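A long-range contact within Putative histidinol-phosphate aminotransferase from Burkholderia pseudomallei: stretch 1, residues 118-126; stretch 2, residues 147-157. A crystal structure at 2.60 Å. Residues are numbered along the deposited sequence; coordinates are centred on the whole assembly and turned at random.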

ATOM      1  N   GLY A 118     -18.732 -20.025 -16.718  1.00 40.68           N
ATOM      2  CA  GLY A 118     -18.506 -19.692 -18.117  1.00 41.69           C
ATOM      3  C   GLY A 118     -19.501 -18.687 -18.657  1.00 47.30           C
ATOM      4  O   GLY A 118     -20.400 -18.226 -17.934  1.00 46.96           O
ATOM      5  N   LEU A 119     -19.335 -18.332 -19.940  1.00 44.39           N
ATOM      6  CA  LEU A 119     -20.233 -17.378 -20.582  1.00 44.64           C
ATOM      7  C   LEU A 119     -20.951 -18.009 -21.763  1.00 52.19           C
ATOM      8  O   LEU A 119     -20.431 -18.926 -22.409  1.00 51.81           O
ATOM      9  N   THR A 120     -22.152 -17.491 -22.058  1.00 51.88           N
ATOM     10  CA  THR A 120     -22.945 -17.877 -23.221  1.00 53.30           C
ATOM     11  C   THR A 120     -22.311 -17.186 -24.432  1.00 60.05           C
ATOM     12  O   THR A 120     -21.358 -16.420 -24.273  1.00 58.86           O
ATOM     13  N   ASP A 121     -22.850 -17.407 -25.632  1.00 60.40           N
ATOM     14  CA  ASP A 121     -22.341 -16.748 -26.838  1.00 61.46           C
ATOM     15  C   ASP A 121     -22.702 -15.241 -26.789  1.00 64.26           C
ATOM     16  O   ASP A 121     -22.011 -14.426 -27.395  1.00 62.81           O
ATOM     17  N   ASP A 122     -23.731 -14.890 -25.982  1.00 62.42           N
ATOM     18  CA  ASP A 122     -24.247 -13.540 -25.709  1.00 63.24           C
ATOM     19  C   ASP A 122     -23.394 -12.798 -24.650  1.00 63.39           C
ATOM     20  O   ASP A 122     -23.665 -11.628 -24.350  1.00 62.02           O
ATOM     21  N   LEU A 123     -22.373 -13.497 -24.085  1.00 57.75           N
ATOM     22  CA  LEU A 123     -21.395 -13.022 -23.093  1.00 55.43           C
ATOM     23  C   LEU A 123     -22.041 -12.823 -21.707  1.00 58.74           C
ATOM     24  O   LEU A 123     -21.499 -12.123 -20.840  1.00 57.98           O
ATOM     25  N   LEU A 124     -23.152 -13.517 -21.490  1.00 55.40           N
ATOM     26  CA  LEU A 124     -23.900 -13.568 -20.239  1.00 54.70           C
ATOM     27  C   LEU A 124     -23.448 -14.767 -19.407  1.00 54.89           C
ATOM     28  O   LEU A 124     -22.900 -15.717 -19.968  1.00 53.37           O
ATOM     29  N   LEU A 125     -23.709 -14.758 -18.087  1.00 49.20           N
ATOM     30  CA  LEU A 125     -23.315 -15.881 -17.232  1.00 47.16           C
ATOM     31  C   LEU A 125     -24.045 -17.155 -17.650  1.00 51.31           C
ATOM     32  O   LEU A 125     -25.246 -17.099 -17.922  1.00 51.35           O
ATOM     33  N   ASP A 126     -23.296 -18.289 -17.753  1.00 47.24           N
ATOM     34  CA  ASP A 126     -23.842 -19.592 -18.142  1.00 47.39           C
ATOM     35  C   ASP A 126     -24.765 -20.093 -17.038  1.00 51.46           C
ATOM     36  O   ASP A 126     -24.315 -20.319 -15.914  1.00 50.39           O
ATOM     37  N   PRO A 147     -13.947  -7.975 -19.535  1.00 42.45           N
ATOM     38  CA  PRO A 147     -14.020  -6.984 -20.621  1.00 41.35           C
ATOM     39  C   PRO A 147     -15.316  -6.971 -21.453  1.00 43.32           C
ATOM     40  O   PRO A 147     -15.329  -6.322 -22.512  1.00 42.08           O
ATOM     41  N   THR A 148     -16.386  -7.669 -21.006  1.00 38.87           N
ATOM     42  CA  THR A 148     -17.620  -7.801 -21.796  1.00 38.00           C
ATOM     43  C   THR A 148     -18.471  -6.537 -21.753  1.00 40.75           C
ATOM     44  O   THR A 148     -19.204  -6.257 -22.706  1.00 42.96           O
ATOM     45  N   GLY A 149     -18.370  -5.795 -20.665  1.00 35.56           N
ATOM     46  CA  GLY A 149     -19.143  -4.582 -20.452  1.00 35.80           C
ATOM     47  C   GLY A 149     -20.587  -4.871 -20.110  1.00 41.17           C
ATOM     48  O   GLY A 149     -21.414  -3.968 -20.109  1.00 42.10           O
ATOM     49  N   GLN A 150     -20.900  -6.132 -19.825  1.00 39.27           N
ATOM     50  CA  GLN A 150     -22.239  -6.583 -19.482  1.00 39.64           C
ATOM     51  C   GLN A 150     -22.514  -6.379 -18.016  1.00 45.33           C
ATOM     52  O   GLN A 150     -21.614  -6.526 -17.173  1.00 44.80           O
ATOM     53  N   ALA A 151     -23.786  -6.079 -17.718  1.00 44.08           N
ATOM     54  CA  ALA A 151     -24.314  -5.902 -16.372  1.00 44.39           C
ATOM     55  C   ALA A 151     -25.122  -7.129 -15.928  1.00 48.88           C
ATOM     56  O   ALA A 151     -25.798  -7.755 -16.755  1.00 49.02           O
ATOM     57  N   LEU A 152     -25.033  -7.481 -14.626  1.00 44.10           N
ATOM     58  CA  LEU A 152     -25.776  -8.597 -14.041  1.00 43.29           C
ATOM     59  C   LEU A 152     -27.251  -8.303 -14.052  1.00 49.11           C
ATOM     60  O   LEU A 152     -27.654  -7.201 -13.667  1.00 49.65           O
ATOM     61  N   SER A 153     -28.065  -9.272 -14.505  1.00 46.77           N
ATOM     62  CA  SER A 153     -29.521  -9.074 -14.540  1.00 48.25           C
ATOM     63  C   SER A 153     -30.127  -9.204 -13.138  1.00 51.17           C
ATOM     64  O   SER A 153     -29.488  -9.750 -12.234  1.00 48.34           O
ATOM     65  N   ALA A 154     -31.379  -8.729 -12.980  1.00 49.38           N
ATOM     66  CA  ALA A 154     -32.149  -8.825 -11.742  1.00 49.80           C
ATOM     67  C   ALA A 154     -32.249 -10.298 -11.271  1.00 55.17           C
ATOM     68  O   ALA A 154     -32.049 -10.583 -10.079  1.00 53.94           O
ATOM     69  N   GLY A 155     -32.502 -11.193 -12.241  1.00 51.47           N
ATOM     70  CA  GLY A 155     -32.601 -12.630 -12.056  1.00 50.85           C
ATOM     71  C   GLY A 155     -31.295 -13.254 -11.623  1.00 52.60           C
ATOM     72  O   GLY A 155     -31.294 -14.097 -10.727  1.00 51.98           O
ATOM     73  N   GLU A 156     -30.176 -12.837 -12.235  1.00 48.27           N
ATOM     74  CA  GLU A 156     -28.842 -13.333 -11.884  1.00 47.32           C
ATOM     75  C   GLU A 156     -28.496 -12.944 -10.427  1.00 49.79           C
ATOM     76  O   GLU A 156     -28.182 -13.829  -9.626  1.00 50.50           O
ATOM     77  N   LEU A 157     -28.627 -11.645 -10.075  1.00 43.62           N
ATOM     78  CA  LEU A 157     -28.371 -11.139  -8.728  1.00 42.39           C
ATOM     79  C   LEU A 157     -29.280 -11.811  -7.693  1.00 50.85           C
ATOM     80  O   LEU A 157     -28.807 -12.169  -6.610  1.00 48.37           O
TER

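Two loop-rich segments of one chain can be held together by a handful of side chains, while each segment also carries hydrogen bonds of its own. The contact between residues 118-126 and 147-157 of this putative aminotransferase is a compact example, burying 332 Å² summed over both sides.

Leucine side chains and the T148 methyl form the apolar part of the contact. L119, L123 and L125 all direct their CA-to-CB bonds toward the second stretch, and all three adopt the mt rotamer, with chi1 near -60° and chi2 near 180°. The first two converge on one methyl group: T148, itself pointing toward the first stretch with chi1 p, places CG2 3.9 Å from L119 CD1 and 4.0 Å from L123 CB. Further along, L125 CD1 lies 3.7 Å from L152 CD2. L152 is also mt, and although its CA-to-CB bond points sideways, the end of its side chain comes nearer to the first stretch.

Mixed contacts involve the aliphatic and amide parts of Q150, which points toward the first stretch and folds through chi1 m and chi2 m. Q150 CG packs 3.8 Å from L123 O and 4.3 Å from L123 CB, while Q150 OE1 lies 3.8 Å from L124 CD1. L124 starts sideways, with chi1 at -91°, between wells, and chi2 p; its end nevertheless approaches the glutamine. The bend in Q150 also lets NE2 donate a weak bond to T148 O at 3.4 Å, and NE2 is bonded elsewhere in the structure as well. A second weak bond, from Q150 N to T148 OG1 at 3.3 Å, leaves the threonine with its hydroxyl engaged in its own stretch and its methyl against the leucines.

The polar link across the interface is slight. E156, with chi1 m and chi2 t, points toward the first stretch and accepts a weak hydrogen bond from L125 N to OE2, 3.4 Å long with an angle of 136°; the same OE2 lies 3.3 Å from L125 CB. Its other carboxylate oxygen is better placed: S153 N donates to E156 OE1 at 2.8 Å, and E156 N returns a capping bond to S153 OG at 3.1 Å. This reciprocal pair at the helix start helps hold the glutamate in position.

The first stretch is braced similarly. In the type I turn from T120 to L123, L123 N donates to T120 O at 3.1 Å, and T120 OG1 accepts weak bonds from D122 N at 3.3 Å and L124 N at 3.4 Å. Local hydrogen bonds within each stretch thus accompany a contact made of leucine, threonine, glutamine and glutamate side chains.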

ATOM      1  CB  LEU A 119     -19.494 -16.107 -21.052  1.00 43.48           C
ATOM      2  CG  LEU A 119     -18.685 -15.298 -20.025  1.00 46.89           C
ATOM      3  CD1 LEU A 119     -18.078 -14.085 -20.672  1.00 46.69           C
ATOM      4  CD2 LEU A 119     -19.528 -14.864 -18.823  1.00 46.82           C
ATOM      5  CB  THR A 120     -24.446 -17.519 -23.030  1.00 59.03           C
ATOM      6  OG1 THR A 120     -24.628 -16.097 -23.083  1.00 60.90           O
ATOM      7  CG2 THR A 120     -25.059 -18.108 -21.753  1.00 54.50           C
ATOM      8  CB  ASP A 121     -22.903 -17.447 -28.095  1.00 65.69           C
ATOM      9  CG  ASP A 121     -22.605 -18.945 -28.199  1.00 82.79           C
ATOM     10  OD1 ASP A 121     -21.805 -19.457 -27.376  1.00 84.52           O
ATOM     11  OD2 ASP A 121     -23.172 -19.604 -29.103  1.00 90.96           O
ATOM     12  CB  ASP A 122     -25.703 -13.640 -25.216  1.00 67.53           C
ATOM     13  CG  ASP A 122     -26.593 -14.452 -26.130  1.00 91.60           C
ATOM     14  OD1 ASP A 122     -26.869 -13.982 -27.266  1.00 94.51           O
ATOM     15  OD2 ASP A 122     -26.998 -15.573 -25.725  1.00102.41           O
ATOM     16  CB  LEU A 123     -20.690 -11.727 -23.538  1.00 54.61           C
ATOM     17  CG  LEU A 123     -20.018 -11.760 -24.905  1.00 58.47           C
ATOM     18  CD1 LEU A 123     -19.479 -10.402 -25.255  1.00 57.78           C
ATOM     19  CD2 LEU A 123     -18.936 -12.823 -24.973  1.00 59.61           C
ATOM     20  CB  LEU A 124     -25.394 -13.678 -20.579  1.00 56.26           C
ATOM     21  CG  LEU A 124     -26.234 -12.407 -20.731  1.00 61.85           C
ATOM     22  CD1 LEU A 124     -25.582 -11.342 -21.654  1.00 61.42           C
ATOM     23  CD2 LEU A 124     -27.632 -12.775 -21.199  1.00 65.97           C
ATOM     24  CB  LEU A 125     -23.563 -15.581 -15.749  1.00 45.84           C
ATOM     25  CG  LEU A 125     -22.731 -14.448 -15.155  1.00 48.53           C
ATOM     26  CD1 LEU A 125     -23.055 -14.259 -13.724  1.00 48.44           C
ATOM     27  CD2 LEU A 125     -21.247 -14.725 -15.276  1.00 48.94           C
ATOM     28  CB  ASP A 126     -22.728 -20.607 -18.447  1.00 48.93           C
ATOM     29  CG  ASP A 126     -23.166 -21.906 -19.111  1.00 61.40           C
ATOM     30  OD1 ASP A 126     -24.317 -22.342 -18.881  1.00 62.55           O
ATOM     31  OD2 ASP A 126     -22.335 -22.521 -19.807  1.00 69.93           O
ATOM     32  CB  PRO A 147     -12.875  -7.455 -21.518  1.00 42.86           C
ATOM     33  CG  PRO A 147     -12.969  -8.960 -21.443  1.00 47.45           C
ATOM     34  CD  PRO A 147     -13.497  -9.284 -20.062  1.00 43.06           C
ATOM     35  CB  THR A 148     -18.438  -9.011 -21.325  1.00 41.46           C
ATOM     36  OG1 THR A 148     -18.898  -8.795 -20.002  1.00 42.95           O
ATOM     37  CG2 THR A 148     -17.646 -10.325 -21.406  1.00 33.55           C
ATOM     38  CB  GLN A 150     -22.441  -8.073 -19.844  1.00 40.77           C
ATOM     39  CG  GLN A 150     -22.271  -8.425 -21.317  1.00 42.70           C
ATOM     40  CD  GLN A 150     -23.185  -7.649 -22.217  1.00 55.50           C
ATOM     41  OE1 GLN A 150     -24.426  -7.741 -22.136  1.00 54.49           O
ATOM     42  NE2 GLN A 150     -22.575  -6.867 -23.099  1.00 43.24           N
ATOM     43  CB  ALA A 151     -25.182  -4.661 -16.310  1.00 45.73           C
ATOM     44  CB  LEU A 152     -25.312  -8.890 -12.602  1.00 41.95           C
ATOM     45  CG  LEU A 152     -23.869  -9.338 -12.451  1.00 43.45           C
ATOM     46  CD1 LEU A 152     -23.468  -9.365 -10.997  1.00 42.98           C
ATOM     47  CD2 LEU A 152     -23.623 -10.660 -13.146  1.00 41.14           C
ATOM     48  CB  SER A 153     -30.198 -10.064 -15.490  1.00 52.16           C
ATOM     49  OG  SER A 153     -30.312 -11.356 -14.918  1.00 63.60           O
ATOM     50  CB  ALA A 154     -33.537  -8.239 -11.947  1.00 51.33           C
ATOM     51  CB  GLU A 156     -27.762 -12.806 -12.861  1.00 48.14           C
ATOM     52  CG  GLU A 156     -27.793 -13.400 -14.268  1.00 53.53           C
ATOM     53  CD  GLU A 156     -26.798 -12.822 -15.258  1.00 61.41           C
ATOM     54  OE1 GLU A 156     -26.656 -11.583 -15.318  1.00 54.55           O
ATOM     55  OE2 GLU A 156     -26.228 -13.605 -16.046  1.00 68.21           O
ATOM     56  CB  LEU A 157     -28.550  -9.617  -8.676  1.00 41.88           C
ATOM     57  CG  LEU A 157     -27.378  -8.796  -9.227  1.00 45.04           C
ATOM     58  CD1 LEU A 157     -27.748  -7.345  -9.387  1.00 45.83           C
ATOM     59  CD2 LEU A 157     -26.158  -8.905  -8.324  1.00 44.67           C
TER